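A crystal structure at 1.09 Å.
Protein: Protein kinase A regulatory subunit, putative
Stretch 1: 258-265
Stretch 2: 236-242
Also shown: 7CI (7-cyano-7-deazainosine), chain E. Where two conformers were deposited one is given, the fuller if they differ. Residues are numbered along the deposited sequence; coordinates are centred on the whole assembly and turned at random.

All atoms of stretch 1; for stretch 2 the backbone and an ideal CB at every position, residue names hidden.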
# COMPACT_ATOMS: atom_id res chain seq x y z
N LYS A 258 -1.61 -10.55 -0.49
CA LYS A 258 -1.40 -10.00 -1.83
C LYS A 258 -1.46 -8.47 -1.75
O LYS A 258 -2.41 -7.91 -1.18
CB LYS A 258 -2.57 -10.55 -2.68
CG LYS A 258 -2.66 -10.20 -4.14
CD LYS A 258 -3.82 -10.96 -4.76
CE LYS A 258 -3.91 -10.72 -6.26
NZ LYS A 258 -5.03 -11.48 -6.87
N LEU A 259 -0.48 -7.81 -2.36
CA LEU A 259 -0.35 -6.36 -2.40
C LEU A 259 -0.26 -5.89 -3.85
O LEU A 259 0.55 -6.40 -4.62
CB LEU A 259 0.94 -5.99 -1.69
CG LEU A 259 1.29 -4.52 -1.67
CD1 LEU A 259 0.35 -3.73 -0.77
CD2 LEU A 259 2.72 -4.31 -1.22
N ASN A 260 -1.07 -4.90 -4.21
CA ASN A 260 -0.97 -4.34 -5.55
C ASN A 260 0.19 -3.36 -5.69
O ASN A 260 0.52 -2.61 -4.77
CB ASN A 260 -2.28 -3.65 -5.93
CG ASN A 260 -2.35 -3.32 -7.41
OD1 ASN A 260 -1.99 -2.23 -7.84
ND2 ASN A 260 -2.75 -4.29 -8.20
N ARG A 261 0.76 -3.34 -6.89
CA ARG A 261 1.89 -2.46 -7.19
C ARG A 261 1.59 -1.00 -6.88
O ARG A 261 2.50 -0.27 -6.50
CB ARG A 261 2.28 -2.64 -8.66
CG ARG A 261 3.58 -2.02 -9.05
CD ARG A 261 3.91 -2.40 -10.47
NE ARG A 261 5.18 -1.85 -10.89
CZ ARG A 261 5.70 -2.03 -12.11
NH1 ARG A 261 5.04 -2.75 -13.01
NH2 ARG A 261 6.85 -1.48 -12.42
N ARG A 262 0.34 -0.56 -7.03
CA ARG A 262 0.04 0.85 -6.78
C ARG A 262 0.26 1.24 -5.33
O ARG A 262 0.41 2.44 -5.05
CB ARG A 262 -1.38 1.20 -7.23
CG ARG A 262 -2.49 0.51 -6.47
CD ARG A 262 -3.81 0.51 -7.27
NE ARG A 262 -4.87 -0.34 -6.70
CZ ARG A 262 -5.91 0.10 -5.99
NH1 ARG A 262 -6.06 1.39 -5.70
NH2 ARG A 262 -6.82 -0.76 -5.55
N HIS A 263 0.29 0.28 -4.41
CA HIS A 263 0.49 0.55 -2.99
C HIS A 263 1.89 0.22 -2.53
O HIS A 263 2.21 0.42 -1.35
CB HIS A 263 -0.52 -0.25 -2.19
CG HIS A 263 -1.93 0.12 -2.50
ND1 HIS A 263 -2.87 -0.80 -2.90
CD2 HIS A 263 -2.54 1.33 -2.52
CE1 HIS A 263 -4.01 -0.18 -3.13
NE2 HIS A 263 -3.84 1.11 -2.92
N PHE A 264 2.77 -0.22 -3.42
CA PHE A 264 4.09 -0.69 -3.02
C PHE A 264 4.91 0.41 -2.38
O PHE A 264 5.51 0.22 -1.32
CB PHE A 264 4.80 -1.26 -4.26
CG PHE A 264 6.21 -1.72 -4.02
CD1 PHE A 264 6.47 -2.84 -3.26
CD2 PHE A 264 7.27 -1.05 -4.61
CE1 PHE A 264 7.77 -3.28 -3.07
CE2 PHE A 264 8.56 -1.49 -4.43
CZ PHE A 264 8.81 -2.60 -3.65
N GLU A 265 4.98 1.58 -3.03
CA GLU A 265 5.79 2.67 -2.50
C GLU A 265 5.33 3.06 -1.10
O GLU A 265 6.15 3.19 -0.18
CB GLU A 265 5.72 3.86 -3.45
CG GLU A 265 6.61 5.02 -3.04
CD GLU A 265 8.08 4.63 -3.09
OE1 GLU A 265 8.46 3.87 -4.00
OE2 GLU A 265 8.85 5.08 -2.21
N UNK A 236 10.53 -8.12 -7.79
CA UNK A 236 11.62 -7.76 -8.69
C UNK A 236 11.13 -6.84 -9.80
O UNK A 236 11.80 -5.86 -10.16
CB UNK A 236 12.26 -9.02 -9.29
N UNK A 237 9.96 -7.14 -10.34
CA UNK A 237 9.38 -6.32 -11.39
C UNK A 237 9.07 -4.92 -10.90
O UNK A 237 9.12 -3.97 -11.68
CB UNK A 237 8.11 -6.98 -11.93
N UNK A 238 8.69 -4.81 -9.62
CA UNK A 238 8.36 -3.51 -9.03
C UNK A 238 9.62 -2.68 -8.83
O UNK A 238 9.58 -1.45 -8.99
CB UNK A 238 7.63 -3.69 -7.70
N UNK A 239 10.72 -3.33 -8.45
CA UNK A 239 11.99 -2.64 -8.21
C UNK A 239 12.62 -2.18 -9.50
O UNK A 239 13.19 -1.08 -9.57
CB UNK A 239 12.96 -3.55 -7.46
N UNK A 240 12.57 -3.02 -10.55
CA UNK A 240 13.37 -2.81 -11.75
C UNK A 240 12.53 -2.57 -12.99
O UNK A 240 13.07 -2.50 -14.10
CB UNK A 240 14.28 -4.01 -11.98
N UNK A 241 11.22 -2.41 -12.84
CA UNK A 241 10.33 -1.94 -13.90
C UNK A 241 10.41 -2.78 -15.17
O UNK A 241 10.67 -2.29 -16.27
CB UNK A 241 10.65 -0.48 -14.24
N UNK A 242 10.12 -4.07 -15.01
CA UNK A 242 10.08 -4.97 -16.16
C UNK A 242 8.96 -5.99 -15.97
O UNK A 242 8.44 -6.18 -14.87
CB UNK A 242 11.43 -5.67 -16.35
C1 7CI E . 10.74 -14.36 -8.48
N1 7CI E . 12.06 -14.56 -9.19
O1 7CI E . 9.68 -14.53 -9.41
C2 7CI E . 13.14 -15.07 -8.60
N2 7CI E . 13.29 -15.53 -7.34
O2 7CI E . 9.84 -12.96 -6.80
C3 7CI E . 14.48 -16.08 -7.01
N3 7CI E . 15.55 -16.09 -7.93
O3 7CI E . 9.32 -11.06 -8.58
C4 7CI E . 15.42 -15.60 -9.19
N4 7CI E . 14.75 -14.08 -13.07
C5 7CI E . 14.17 -15.08 -9.59
O5 7CI E . 16.45 -15.61 -9.93
C6 7CI E . 13.61 -14.52 -10.82
C7 7CI E . 12.29 -14.24 -10.48
C8 7CI E . 14.23 -14.29 -12.04
C9 7CI E . 10.60 -12.98 -7.95
C10 7CI E . 9.97 -12.28 -9.04
C11 7CI E . 8.94 -13.32 -9.51
C12 7CI E . 8.46 -13.13 -11.01
O4 7CI E . 9.54 -12.92 -11.83

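Position 236 lies beyond the reach of stretch 1, its ideal CB having nothing of that stretch within 5.5 Å, so this contact leaves the choice wide among helix-tolerant residues. It is Leu236, whose backbone N gives a hydrogen bond to O3 of the ligand 7-cyano-7-deazainosine at 3.3 Å.

At 237 the CA-to-CB bond points sideways, and the ideal CB sits 5.3 Å from Arg261 NH1. An acid could turn toward that charge, but the ligand's ribose hydroxyls also lie within range of a long polar chain. The deposited Glu237 leads its end away from stretch 1 and spends both oxygens on the ligand: 7CI O3 donates to Glu237 OE1 and 7CI O4 to Glu237 OE2, each at 2.7 Å. Its backbone O still lies over one face of the Arg261 guanidinium.

Position 238 is the heart of the contact. Its CB points toward stretch 1, 4.0 Å from Phe264 CE2 and 4.4 Å from Arg261 NE, and enters a groove between the Phe264 ring and the extended, all-trans Arg261 chain. Leucine or methionine could occupy such a space; a flat ring could use both walls at once. Phe238 does so, with chi1 in the m well. One face receives the arginine's methylenes, with Arg261 CG 3.7 Å from the centroid of the Phe238 ring, while the ring's edge meets the face of Phe264, Phe238 CD2 coming 3.5 Å from Phe264 CD1. The planes stand at 74°. The backbone contributes too: a water donates to Phe238 O and accepts from Arg261 NE, both at 2.8 Å.

At 239 the CB points away, and only a chain that bends back could reach the rim of Phe264; a branched or flexible apolar residue suits. Leu239 brings its end nearer, CD2 lying 4.1 Å from Phe264 CZ, at the ring's edge.

Position 240 points away into space that stretch 1 does not touch, so many residues would do; it is Asn240.

Position 241 leaves the helix with positive phi (56°/59°), which favours glycine, asparagine or aspartate. The ideal CB is 4.3 Å from Arg261 NH2, so a short side chain bearing an acceptor answers both demands. Asn241 is the deposited choice: Arg261 NH2 gives a weak hydrogen bond to Asn241 OD1, 2.9 Å long with an angle of 116°, near the guanidinium plane.

Position 242, extended and pointing away, is little constrained here; His242 makes its hydrogen bonds elsewhere in the structure.

Stretch 2 236-242: LEFLNNH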
# COMPACT_ATOMS: atom_id res chain seq x y z
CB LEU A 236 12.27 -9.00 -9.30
CG LEU A 236 12.90 -9.97 -8.31
CD1 LEU A 236 13.56 -11.11 -9.05
CD2 LEU A 236 13.92 -9.28 -7.40
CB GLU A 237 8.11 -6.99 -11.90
CG GLU A 237 8.36 -8.30 -12.66
CD GLU A 237 8.83 -9.47 -11.80
OE1 GLU A 237 8.38 -9.60 -10.64
OE2 GLU A 237 9.65 -10.27 -12.30
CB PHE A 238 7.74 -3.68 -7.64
CG PHE A 238 6.38 -4.34 -7.58
CD1 PHE A 238 5.74 -4.95 -8.65
CD2 PHE A 238 5.73 -4.32 -6.35
CE1 PHE A 238 4.48 -5.54 -8.48
CE2 PHE A 238 4.49 -4.86 -6.18
CZ PHE A 238 3.87 -5.49 -7.24
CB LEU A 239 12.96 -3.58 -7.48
CG LEU A 239 12.57 -3.92 -6.05
CD1 LEU A 239 13.44 -5.04 -5.52
CD2 LEU A 239 12.67 -2.72 -5.12
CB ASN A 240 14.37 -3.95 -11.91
CG ASN A 240 15.43 -3.92 -10.83
OD1 ASN A 240 15.90 -2.83 -10.45
ND2 ASN A 240 15.84 -5.08 -10.33
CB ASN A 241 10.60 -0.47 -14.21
CG ASN A 241 10.20 0.44 -13.09
OD1 ASN A 241 9.13 0.31 -12.52
ND2 ASN A 241 11.07 1.38 -12.77
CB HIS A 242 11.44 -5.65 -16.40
CG HIS A 242 11.95 -6.42 -15.23
ND1 HIS A 242 11.41 -7.62 -14.83
CD2 HIS A 242 12.95 -6.16 -14.35
CE1 HIS A 242 12.04 -8.05 -13.75
NE2 HIS A 242 12.98 -7.18 -13.44
O HOH W 1 7.06 -0.31 -9.49
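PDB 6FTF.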